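Local coordinates for secreted protein (Kutzneria albida DSM 43870, PDB 5M6Q), which probably catalyses transfer of the gamma-glutamyl group of protein glutamines to amines, cross-linking proteins as a microbial transglutaminase, at residues L58-L63 with Y162-R167; D155-S160 with E214-V219. All coordinates share one frame; numbering follows the deposited sequence.

After strand 13-17 and three helices the chain reaches 58-63, in the loop between helix 47-53 and strand 66-67. Interaction 1 brings this loop back together with 162-167, closing a span of 98 residues that includes 155-160. Interaction 2 then joins 155-160 to 214-219 on strand 214-223, across 53 residues. The segments alternate along the chain, so the two closures cross rather than nest. The long loop after helix 141-146 supplies one segment to each contact and is thereby tied both to the loop ahead of strand 66-67 and to the antiparallel sheet. The contacts touch where Pro62 O packs on Thr218 CG2, 3.4 Å away.

Interaction 1: L58-L63 with Y162-R167; sequences LSNPPL and YRYRAR
Leu63 and Tyr164 approach from opposite directions, while the side chains of Leu63 and Tyr162 cross at a slant. The Leu63 methyl CD1 does the touching: it is 3.9 Å from Tyr162 CD2, obliquely placed against the ring, and 4.2 Å from Tyr164 OH. Tyr162 CE2 lies 3.4 Å above the plane of the Tyr164 ring, offset toward its rim. From the same segment as Leu63, Asn60 places its CB 3.8 Å from Tyr164 OH; with CG beside the backbone N (chi1 -57°) the amide swings round so that ND2 reaches water 1, its plane tilted 47° from the ring.

The phenol group is held through water. Water 1 accepts from Asn60 ND2 and is 2.9 Å from Tyr164 OH; water 2 donates to Pro61 O and sits at the ring edge, in plane, 2.6 Å from Tyr164 OH. Two water bridges thus join the hydroxyl to the 58-63 loop, although the side chains make no direct polar bond. Asn60 OD1 and Ser59 O both accept from Arg43, which holds the Asn60 amide in place, and the Tyr162 hydroxyl pairs with Lys129.

A bound MES, probably from the crystallisation liquor, lies about 4 Å from the Tyr164 side chain and may mark a pocket; Arg165 forms a salt bridge to its sulfonate. Asn60 also touches Ile46, next to the chemically modified Cys45. Pro61 packs on helix 47-53, Leu63 lies on Phe127 and Lys129 of strand 122-131, and Tyr164 rests on Tyr175 of strand 174-179.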
# COMPACT_ATOMS: atom_id res chain seq x y z
N LEU A 58 -6.24 -7.60 -9.06
CA LEU A 58 -5.33 -7.83 -7.93
C LEU A 58 -5.97 -8.69 -6.85
O LEU A 58 -7.12 -8.49 -6.48
CB LEU A 58 -4.89 -6.51 -7.32
CG LEU A 58 -4.04 -5.63 -8.23
CD1 LEU A 58 -3.85 -4.28 -7.59
CD2 LEU A 58 -2.71 -6.29 -8.50
N SER A 59 -5.23 -9.67 -6.36
CA SER A 59 -5.66 -10.37 -5.16
C SER A 59 -4.76 -9.91 -4.00
O SER A 59 -5.21 -9.85 -2.87
CB SER A 59 -5.61 -11.88 -5.36
OG SER A 59 -4.31 -12.30 -5.69
N ASN A 60 -3.51 -9.57 -4.31
CA ASN A 60 -2.62 -8.96 -3.33
C ASN A 60 -2.18 -7.58 -3.80
O ASN A 60 -2.11 -7.31 -4.99
CB ASN A 60 -1.40 -9.85 -3.09
CG ASN A 60 -1.77 -11.24 -2.64
OD1 ASN A 60 -2.68 -11.42 -1.84
ND2 ASN A 60 -1.09 -12.25 -3.18
N PRO A 61 -1.89 -6.69 -2.84
CA PRO A 61 -1.39 -5.37 -3.25
C PRO A 61 -0.00 -5.51 -3.89
O PRO A 61 0.87 -6.17 -3.34
CB PRO A 61 -1.32 -4.59 -1.92
CG PRO A 61 -2.23 -5.33 -0.99
CD PRO A 61 -2.10 -6.78 -1.39
N PRO A 62 0.20 -4.89 -5.06
CA PRO A 62 1.46 -5.08 -5.78
C PRO A 62 2.62 -4.37 -5.11
O PRO A 62 2.45 -3.24 -4.65
CB PRO A 62 1.16 -4.48 -7.15
CG PRO A 62 0.17 -3.39 -6.86
CD PRO A 62 -0.65 -3.85 -5.66
N LEU A 63 3.79 -5.00 -5.08
CA LEU A 63 4.92 -4.48 -4.31
C LEU A 63 6.01 -3.93 -5.21
O LEU A 63 7.11 -3.63 -4.74
CB LEU A 63 5.48 -5.57 -3.40
CG LEU A 63 4.43 -6.13 -2.43
CD1 LEU A 63 5.02 -7.23 -1.53
CD2 LEU A 63 3.84 -5.02 -1.56
N TYR A 162 10.60 -11.49 -1.85
CA TYR A 162 9.64 -11.57 -0.76
C TYR A 162 8.64 -12.72 -0.94
O TYR A 162 8.06 -12.88 -2.01
CB TYR A 162 8.91 -10.24 -0.60
CG TYR A 162 7.96 -10.26 0.55
CD1 TYR A 162 8.43 -10.28 1.87
CD2 TYR A 162 6.59 -10.31 0.34
CE1 TYR A 162 7.56 -10.34 2.93
CE2 TYR A 162 5.72 -10.35 1.39
CZ TYR A 162 6.21 -10.36 2.69
OH TYR A 162 5.34 -10.40 3.74
N ARG A 163 8.45 -13.52 0.10
CA ARG A 163 7.62 -14.74 0.02
C ARG A 163 6.48 -14.79 1.04
O ARG A 163 5.91 -15.85 1.27
CB ARG A 163 8.49 -15.99 0.24
CG ARG A 163 9.78 -16.03 -0.53
CD ARG A 163 10.60 -17.26 -0.14
NE ARG A 163 9.78 -18.47 -0.07
CZ ARG A 163 9.65 -19.25 1.01
NH1 ARG A 163 10.31 -18.96 2.13
NH2 ARG A 163 8.87 -20.32 0.96
N TYR A 164 6.16 -13.66 1.66
CA TYR A 164 5.11 -13.59 2.69
C TYR A 164 5.35 -14.52 3.88
O TYR A 164 4.40 -14.95 4.54
CB TYR A 164 3.75 -13.91 2.08
CG TYR A 164 3.33 -12.95 1.00
CD1 TYR A 164 2.64 -11.78 1.31
CD2 TYR A 164 3.64 -13.19 -0.33
CE1 TYR A 164 2.27 -10.89 0.32
CE2 TYR A 164 3.27 -12.32 -1.32
CZ TYR A 164 2.59 -11.17 -1.00
OH TYR A 164 2.23 -10.31 -2.01
N ARG A 165 6.61 -14.80 4.18
CA ARG A 165 6.96 -15.62 5.33
C ARG A 165 6.93 -14.82 6.63
O ARG A 165 7.53 -13.76 6.71
CB ARG A 165 8.35 -16.24 5.17
CG ARG A 165 8.70 -17.18 6.33
CD ARG A 165 10.11 -17.77 6.26
NE ARG A 165 10.35 -18.64 7.41
CZ ARG A 165 11.29 -18.45 8.32
NH1 ARG A 165 12.12 -17.43 8.20
NH2 ARG A 165 11.42 -19.29 9.34
N ALA A 166 6.26 -15.36 7.65
CA ALA A 166 6.23 -14.73 8.98
C ALA A 166 7.47 -15.08 9.79
O ALA A 166 8.03 -16.16 9.65
CB ALA A 166 4.99 -15.16 9.75
N ARG A 167 7.87 -14.17 10.66
CA ARG A 167 8.71 -14.56 11.78
C ARG A 167 7.97 -15.65 12.57
O ARG A 167 6.82 -15.46 12.97
CB ARG A 167 9.04 -13.37 12.67
CG ARG A 167 9.95 -13.75 13.82
CD ARG A 167 10.34 -12.59 14.67
NE ARG A 167 11.27 -13.04 15.69
CZ ARG A 167 11.49 -12.44 16.85
NH1 ARG A 167 10.83 -11.33 17.16
NH2 ARG A 167 12.37 -12.95 17.70
O HOH W 1 1.70 -11.74 -4.51
O HOH W 2 1.18 -8.04 -1.32

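Interaction 2: D155-S160 with E214-V219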
# COMPACT_ATOMS: atom_id res chain seq x y z
N ASP A 155 16.22 5.10 -3.10
CA ASP A 155 15.43 4.68 -1.95
C ASP A 155 14.51 3.49 -2.28
O ASP A 155 13.63 3.13 -1.49
CB ASP A 155 14.61 5.88 -1.43
CG ASP A 155 14.17 5.72 0.02
OD1 ASP A 155 14.94 5.14 0.83
OD2 ASP A 155 13.06 6.20 0.34
N GLN A 156 14.70 2.86 -3.44
CA GLN A 156 13.81 1.75 -3.81
C GLN A 156 14.21 0.45 -3.13
O GLN A 156 15.38 0.13 -3.02
CB GLN A 156 13.75 1.54 -5.34
CG GLN A 156 12.73 0.47 -5.77
CD GLN A 156 12.43 0.52 -7.27
OE1 GLN A 156 13.19 1.10 -8.04
NE2 GLN A 156 11.33 -0.09 -7.69
N VAL A 157 13.22 -0.29 -2.67
CA VAL A 157 13.48 -1.55 -2.02
C VAL A 157 13.13 -2.67 -2.97
O VAL A 157 12.03 -2.70 -3.52
CB VAL A 157 12.71 -1.67 -0.70
CG1 VAL A 157 12.78 -3.10 -0.17
CG2 VAL A 157 13.24 -0.69 0.31
N ASP A 158 14.07 -3.58 -3.19
CA ASP A 158 13.85 -4.72 -4.05
C ASP A 158 12.98 -5.74 -3.31
O ASP A 158 13.44 -6.35 -2.36
CB ASP A 158 15.18 -5.35 -4.46
CG ASP A 158 15.03 -6.38 -5.59
OD1 ASP A 158 13.90 -6.83 -5.86
OD2 ASP A 158 16.05 -6.75 -6.20
N MET A 159 11.75 -5.95 -3.78
CA MET A 159 10.85 -6.88 -3.10
C MET A 159 10.70 -8.22 -3.82
O MET A 159 9.87 -9.04 -3.43
CB MET A 159 9.46 -6.24 -2.93
CG MET A 159 9.42 -5.06 -1.97
SD MET A 159 9.81 -5.47 -0.25
CE MET A 159 8.44 -6.52 0.27
N SER A 160 11.51 -8.47 -4.85
CA SER A 160 11.29 -9.67 -5.66
C SER A 160 11.53 -10.97 -4.89
O SER A 160 10.95 -11.99 -5.24
CB SER A 160 12.17 -9.63 -6.91
OG SER A 160 13.52 -9.61 -6.56
N GLU A 214 11.08 -4.81 9.04
CA GLU A 214 11.11 -4.04 7.80
C GLU A 214 9.80 -3.30 7.58
O GLU A 214 8.74 -3.80 7.93
CB GLU A 214 11.37 -4.95 6.58
CG GLU A 214 12.70 -5.68 6.59
CD GLU A 214 13.93 -4.76 6.47
OE1 GLU A 214 13.79 -3.57 6.07
OE2 GLU A 214 15.04 -5.26 6.76
N GLN A 215 9.90 -2.12 6.99
CA GLN A 215 8.74 -1.35 6.59
C GLN A 215 9.06 -0.65 5.29
O GLN A 215 10.13 -0.06 5.15
CB GLN A 215 8.34 -0.34 7.67
CG GLN A 215 7.12 0.49 7.30
CD GLN A 215 6.55 1.26 8.48
OE1 GLN A 215 7.00 1.09 9.60
NE2 GLN A 215 5.55 2.09 8.23
N VAL A 216 8.15 -0.74 4.33
CA VAL A 216 8.28 -0.04 3.05
C VAL A 216 7.05 0.81 2.79
O VAL A 216 5.99 0.58 3.34
CB VAL A 216 8.48 -1.03 1.87
CG1 VAL A 216 9.79 -1.80 2.01
CG2 VAL A 216 7.30 -1.98 1.76
N PHE A 217 7.21 1.80 1.92
CA PHE A 217 6.12 2.63 1.47
C PHE A 217 6.00 2.41 -0.02
O PHE A 217 6.95 2.61 -0.77
CB PHE A 217 6.37 4.09 1.83
CG PHE A 217 6.46 4.33 3.30
CD1 PHE A 217 5.32 4.64 4.03
CD2 PHE A 217 7.66 4.17 3.97
CE1 PHE A 217 5.40 4.83 5.38
CE2 PHE A 217 7.74 4.37 5.32
CZ PHE A 217 6.61 4.69 6.03
N THR A 218 4.81 2.01 -0.43
CA THR A 218 4.60 1.42 -1.74
C THR A 218 3.60 2.23 -2.52
O THR A 218 2.59 2.67 -1.99
CB THR A 218 4.12 -0.04 -1.61
OG1 THR A 218 5.10 -0.79 -0.89
CG2 THR A 218 3.89 -0.69 -2.99
N VAL A 219 3.92 2.44 -3.79
CA VAL A 219 3.05 3.18 -4.68
C VAL A 219 2.42 2.19 -5.63
O VAL A 219 3.11 1.35 -6.20
CB VAL A 219 3.84 4.26 -5.44
CG1 VAL A 219 2.89 5.08 -6.31
CG2 VAL A 219 4.61 5.13 -4.48
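At the edge of the antiparallel sheet, segment 155-160 runs beside edge strand 66-67 and packs Val157 and Met159 on Val216 of the next strand, 214-223, all three buried. One methyl, Val216 CG1, makes all the contacts from strand 214-219. It is 3.9 Å from Val157 CG1 and 4.0 Å from both Val157 CG2 and Val157 CB, so it sits over the face formed by CB and the two methyls. On Val216 this methyl stands beside the backbone N and opposite the carbonyl carbon (chi1 -64°), from where it projects to the loop; the two side chains are set at a slant to each other. Met159 adds a looser touch, with its SD 4.3 Å from Val216 CG1. Its chain is folded at every bond instead of extended, which curls the thioether in toward the valines.

Between the two loop residues, Asp158 forms an Asx turn. Its OD1 accepts from Ser160 N at 3.1 Å, a nearly straight bond of 167°, and from Ser160 OG at 2.9 Å. The backbone donor arrives on the anti side and the hydroxyl on the syn side, both from the same face of the carboxylate, about 30° out of its plane.

Backbone hydrogen bonds join Val157 to Ser66 of the edge strand 66-67, and Val216 to Lys129 of strand 122-131. Met159 also packs on Phe131 and comes within about 4 Å of the bound MES, which may mark a pocket there. Across the contact the chemistry is wholly apolar: methyl groups and a thioether meet without directional bonds, so burial and van der Waals packing probably do the holding, and the backbone bonds and the Asx turn probably help fix the course of the loop.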